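PDB 2PKP: methanogen homoaconitase small subunit from Methanocaldococcus jannaschii, which forms, with the large subunit HacA, a hydro-lyase that interconverts homocitrate, cis-homoaconitate and homoisocitrate in 2-oxosuberate biosynthesis. Local coordinates for residues R6-G11 against E51-V56; K85-I90 against P102-T107. One frame throughout, in Å; residues are numbered along the deposited sequence.

Contact 1 (R6-G11 against E51-V56)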
# COMPACT_ATOMS: atom_id res chain seq x y z
N ARG A 6 10.27 4.84 6.19
CA ARG A 6 11.00 5.87 6.88
C ARG A 6 10.04 6.80 7.63
O ARG A 6 9.00 7.18 7.11
CB ARG A 6 11.86 6.68 5.90
CG ARG A 6 12.79 7.68 6.59
CD ARG A 6 13.66 8.44 5.58
NE ARG A 6 14.56 7.54 4.86
CZ ARG A 6 15.50 6.79 5.43
NH1 ARG A 6 15.68 6.83 6.75
NH2 ARG A 6 16.26 5.99 4.69
N ALA A 7 10.42 7.16 8.85
CA ALA A 7 9.61 8.03 9.69
C ALA A 7 9.93 9.51 9.46
O ALA A 7 11.09 9.90 9.38
CB ALA A 7 9.84 7.68 11.15
N HIS A 8 8.89 10.33 9.35
CA HIS A 8 9.08 11.77 9.18
C HIS A 8 8.45 12.33 10.44
O HIS A 8 7.23 12.32 10.59
CB HIS A 8 8.38 12.27 7.92
CG HIS A 8 8.95 11.72 6.65
ND1 HIS A 8 8.53 10.54 6.09
CD2 HIS A 8 9.96 12.17 5.87
CE1 HIS A 8 9.25 10.29 5.01
NE2 HIS A 8 10.12 11.26 4.85
N LYS A 9 9.30 12.80 11.34
CA LYS A 9 8.85 13.29 12.63
C LYS A 9 8.51 14.77 12.76
O LYS A 9 9.26 15.64 12.31
CB LYS A 9 9.87 12.92 13.71
CG LYS A 9 9.38 13.31 15.09
CD LYS A 9 10.19 12.71 16.21
CE LYS A 9 9.43 12.87 17.53
NZ LYS A 9 10.13 12.24 18.66
N PHE A 10 7.38 15.03 13.40
CA PHE A 10 6.88 16.38 13.64
C PHE A 10 6.53 16.50 15.12
O PHE A 10 6.47 15.49 15.83
CB PHE A 10 5.64 16.62 12.78
CG PHE A 10 5.91 16.52 11.30
CD1 PHE A 10 6.24 17.65 10.56
CD2 PHE A 10 5.84 15.29 10.65
CE1 PHE A 10 6.51 17.56 9.20
CE2 PHE A 10 6.11 15.19 9.28
CZ PHE A 10 6.44 16.33 8.55
N GLY A 11 6.30 17.73 15.59
CA GLY A 11 5.98 17.95 16.99
C GLY A 11 4.52 17.88 17.39
O GLY A 11 3.73 17.12 16.81
N GLU A 51 6.45 6.64 -1.14
CA GLU A 51 5.34 5.73 -0.92
C GLU A 51 5.79 4.69 0.09
O GLU A 51 6.88 4.12 -0.04
CB GLU A 51 4.96 5.04 -2.23
CG GLU A 51 3.73 4.16 -2.14
CD GLU A 51 3.50 3.33 -3.40
OE1 GLU A 51 4.06 3.69 -4.46
OE2 GLU A 51 2.76 2.33 -3.32
N GLY A 52 4.98 4.46 1.12
CA GLY A 52 5.35 3.48 2.13
C GLY A 52 5.89 4.11 3.40
O GLY A 52 6.03 3.44 4.42
N ASP A 53 6.20 5.40 3.35
CA ASP A 53 6.72 6.09 4.52
C ASP A 53 5.63 6.33 5.56
O ASP A 53 4.45 6.07 5.32
CB ASP A 53 7.35 7.43 4.12
CG ASP A 53 8.73 7.26 3.51
OD1 ASP A 53 9.26 6.12 3.54
OD2 ASP A 53 9.29 8.26 3.03
N VAL A 54 6.05 6.82 6.71
CA VAL A 54 5.13 7.05 7.82
C VAL A 54 5.35 8.41 8.47
O VAL A 54 6.49 8.83 8.68
CB VAL A 54 5.32 5.94 8.90
CG1 VAL A 54 4.39 6.17 10.07
CG2 VAL A 54 5.08 4.57 8.27
N ILE A 55 4.26 9.10 8.78
CA ILE A 55 4.35 10.39 9.45
C ILE A 55 4.28 10.07 10.93
O ILE A 55 3.43 9.29 11.36
CB ILE A 55 3.18 11.32 9.09
CG1 ILE A 55 3.32 11.82 7.64
CG2 ILE A 55 3.15 12.50 10.06
CD1 ILE A 55 2.14 12.63 7.16
N VAL A 56 5.17 10.67 11.70
CA VAL A 56 5.21 10.47 13.14
C VAL A 56 5.08 11.84 13.80
O VAL A 56 5.79 12.78 13.44
CB VAL A 56 6.54 9.78 13.53
CG1 VAL A 56 6.62 9.60 15.05
CG2 VAL A 56 6.63 8.42 12.83
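Main-chain hydrogen bonds join Arg6, His8 and Phe10 to Val54 and Val56 in a parallel pairing. Val54 N gives to Arg6 O at 3.0 Å and Val56 N to His8 O at 2.9 Å. In return His8 N reaches Val54 O (2.9 Å), and Phe10 N, just past the strand, reaches Val56 O (2.8 Å). Two CA-H...O contacts reinforce the pairing, Ala7 CA to Val54 O and Lys9 CA to Val56 O.

The pattern is extended by a side chain: Asp53 OD1 accepts a hydrogen bond from Arg6 N at 3.1 Å, met from 54° out of the carboxylate plane. The CB of Asp53 points toward the other strand, and with CG anti to the carbonyl carbon (chi1 -77°) the carboxylate lies close to Arg6, Asp53 CG 3.6 Å from Arg6 O. OD2 accepts a hydrogen bond from the backbone N of Lys50.

Apolar contacts fall on both faces of the sheet. On the face of Ala7, Val54 and Val56, Ala7 CB meets Val56 CG2 at 3.7 Å; on the face of His8 and Ile55, the Phe10 ring brings CD2 to within 3.9 Å of Ile55 CG2. Beyond the pair, His8 packs edge-to-face with Phe45, and Lys9 NZ bonds Ile110 O.

The arrangement is a parallel pair of neighbouring strands, 2-9 beside 54-57, within the mixed sheet of the aconitase swivel domain.

Contact 2 (K85-I90 against P102-T107)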
# COMPACT_ATOMS: atom_id res chain seq x y z
N LYS A 85 1.04 10.65 19.46
CA LYS A 85 0.74 10.45 20.88
C LYS A 85 -0.77 10.53 21.06
O LYS A 85 -1.34 9.84 21.89
CB LYS A 85 1.43 11.50 21.74
CG LYS A 85 2.94 11.39 21.79
CD LYS A 85 3.52 12.40 22.77
CE LYS A 85 5.03 12.33 22.82
NZ LYS A 85 5.59 13.33 23.79
N SER A 86 -1.40 11.40 20.27
CA SER A 86 -2.85 11.55 20.30
C SER A 86 -3.32 12.21 19.00
O SER A 86 -2.55 12.90 18.33
CB SER A 86 -3.31 12.37 21.52
OG SER A 86 -2.78 13.69 21.50
N PHE A 87 -4.59 11.99 18.66
CA PHE A 87 -5.17 12.52 17.43
C PHE A 87 -6.40 13.37 17.68
O PHE A 87 -7.23 13.04 18.53
CB PHE A 87 -5.60 11.38 16.51
CG PHE A 87 -4.46 10.61 15.91
CD1 PHE A 87 -3.85 11.04 14.74
CD2 PHE A 87 -4.03 9.42 16.50
CE1 PHE A 87 -2.83 10.30 14.15
CE2 PHE A 87 -3.01 8.67 15.92
CZ PHE A 87 -2.40 9.11 14.74
N ALA A 88 -6.53 14.46 16.93
CA ALA A 88 -7.72 15.30 17.05
C ALA A 88 -8.86 14.35 16.66
O ALA A 88 -8.73 13.54 15.74
CB ALA A 88 -7.64 16.47 16.07
N ARG A 89 -9.97 14.45 17.38
CA ARG A 89 -11.12 13.60 17.15
C ARG A 89 -11.61 13.56 15.71
O ARG A 89 -11.79 12.48 15.14
CB ARG A 89 -12.28 14.03 18.06
CG ARG A 89 -11.94 14.03 19.54
CD ARG A 89 -13.10 14.49 20.43
NE ARG A 89 -14.26 13.59 20.37
CZ ARG A 89 -15.21 13.65 19.45
NH1 ARG A 89 -15.17 14.57 18.49
NH2 ARG A 89 -16.22 12.79 19.49
N ILE A 90 -11.82 14.73 15.11
CA ILE A 90 -12.31 14.79 13.74
C ILE A 90 -11.34 14.19 12.74
O ILE A 90 -11.74 13.44 11.85
CB ILE A 90 -12.63 16.25 13.34
CG1 ILE A 90 -13.78 16.77 14.22
CG2 ILE A 90 -13.01 16.32 11.87
CD1 ILE A 90 -14.18 18.21 13.93
N PRO A 102 -4.59 5.50 11.86
CA PRO A 102 -4.07 6.33 12.95
C PRO A 102 -3.58 5.38 14.04
O PRO A 102 -4.35 4.56 14.56
CB PRO A 102 -5.30 7.12 13.40
CG PRO A 102 -6.42 6.73 12.43
CD PRO A 102 -6.04 5.35 11.98
N ILE A 103 -2.30 5.49 14.38
CA ILE A 103 -1.71 4.64 15.41
C ILE A 103 -1.25 5.50 16.59
O ILE A 103 -0.59 6.52 16.40
CB ILE A 103 -0.53 3.86 14.81
CG1 ILE A 103 -1.06 2.88 13.77
CG2 ILE A 103 0.25 3.15 15.91
CD1 ILE A 103 0.00 2.29 12.90
N ILE A 104 -1.61 5.09 17.80
CA ILE A 104 -1.22 5.81 19.01
C ILE A 104 -0.00 5.15 19.67
O ILE A 104 0.03 3.94 19.84
CB ILE A 104 -2.38 5.85 20.03
CG1 ILE A 104 -3.53 6.67 19.45
CG2 ILE A 104 -1.90 6.45 21.37
CD1 ILE A 104 -4.76 6.72 20.36
N ALA A 105 1.00 5.96 20.01
CA ALA A 105 2.21 5.46 20.65
C ALA A 105 3.02 6.61 21.24
O ALA A 105 2.76 7.78 20.94
CB ALA A 105 3.07 4.70 19.63
N ASN A 106 4.01 6.28 22.08
CA ASN A 106 4.85 7.32 22.65
C ASN A 106 5.89 7.66 21.58
O ASN A 106 6.95 7.03 21.52
CB ASN A 106 5.55 6.85 23.93
CG ASN A 106 6.45 7.92 24.52
OD1 ASN A 106 6.47 9.07 24.04
ND2 ASN A 106 7.18 7.57 25.56
N THR A 107 5.58 8.65 20.76
CA THR A 107 6.48 9.02 19.68
C THR A 107 7.78 9.68 20.10
O THR A 107 8.60 10.01 19.25
CB THR A 107 5.78 9.91 18.64
OG1 THR A 107 5.29 11.09 19.28
CG2 THR A 107 4.62 9.16 18.01
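Phe87 lays one face of its ring against Pro102, whose CB sits 3.8 Å from the ring centroid and 16° off the normal, a CH-pi contact offset toward the rim. The two side chains cross at about a right angle. The ring edge meets the strand beside it: CE2 lies 3.3 Å from Ile103 O, near the ring plane, and CD2 is 4.1 Å from Ile104 CG1. CB of Phe87 points toward the strand, and CG, anti to the carbonyl carbon (chi1 -70°), carries the ring on from there.

At the other end, Lys85 touches with its aliphatic chain: CG is 3.5 Å from Thr107 OG1, and CE 3.8 Å from Asn106 OD1. In its backbone, Lys85 CA makes a CA-H...O contact with Ala105 O at 3.3 Å. Lys85 O rests 3.5 Å from Ile104 CG2. The Lys85 and Asn106 side chains run side by side in the same direction.

Outside this shell, Lys85 NZ is drawn to Asp108 in a salt bridge, Asn106 OD1 accepts a hydrogen bond from Asp108 N, and Thr107 OG1 is bonded to Ala57 O. An alanine in place of Phe87 would probably leave Pro102 CB and Ile104 CG1 without their aromatic partner and open a gap beside the strand.

Tyr92 of helix 89-98 touches both Phe87 and Pro102, and Val82 of strand 81-84 also packs on Phe87. Ala88 is the N-cap of that helix, which carries the beta-alpha-beta crossover from strand 81-84 to its parallel neighbour 101-104.

Both contacts belong to one mixed sheet but differ in burial. Contact 1 is largely buried and pairs two adjacent inner strands, 2-9 and 54-57, chiefly through backbone hydrogen bonds. Contact 2 is only partly buried: the segment leading from strand 81-84 into helix 89-98 packs on strand 101-104, outermost within this chain, and on the turn after it, mainly by aromatic and aliphatic contacts, with one CA-H...O contact. Strand 81-84 lies between strands 54-57 and 101-104. The two contacts meet where Lys9 NZ lies 2.8 Å from Thr107 O, a probable hydrogen bond, and Val56 CG1 packs against Thr107 CG2 at 3.6 Å.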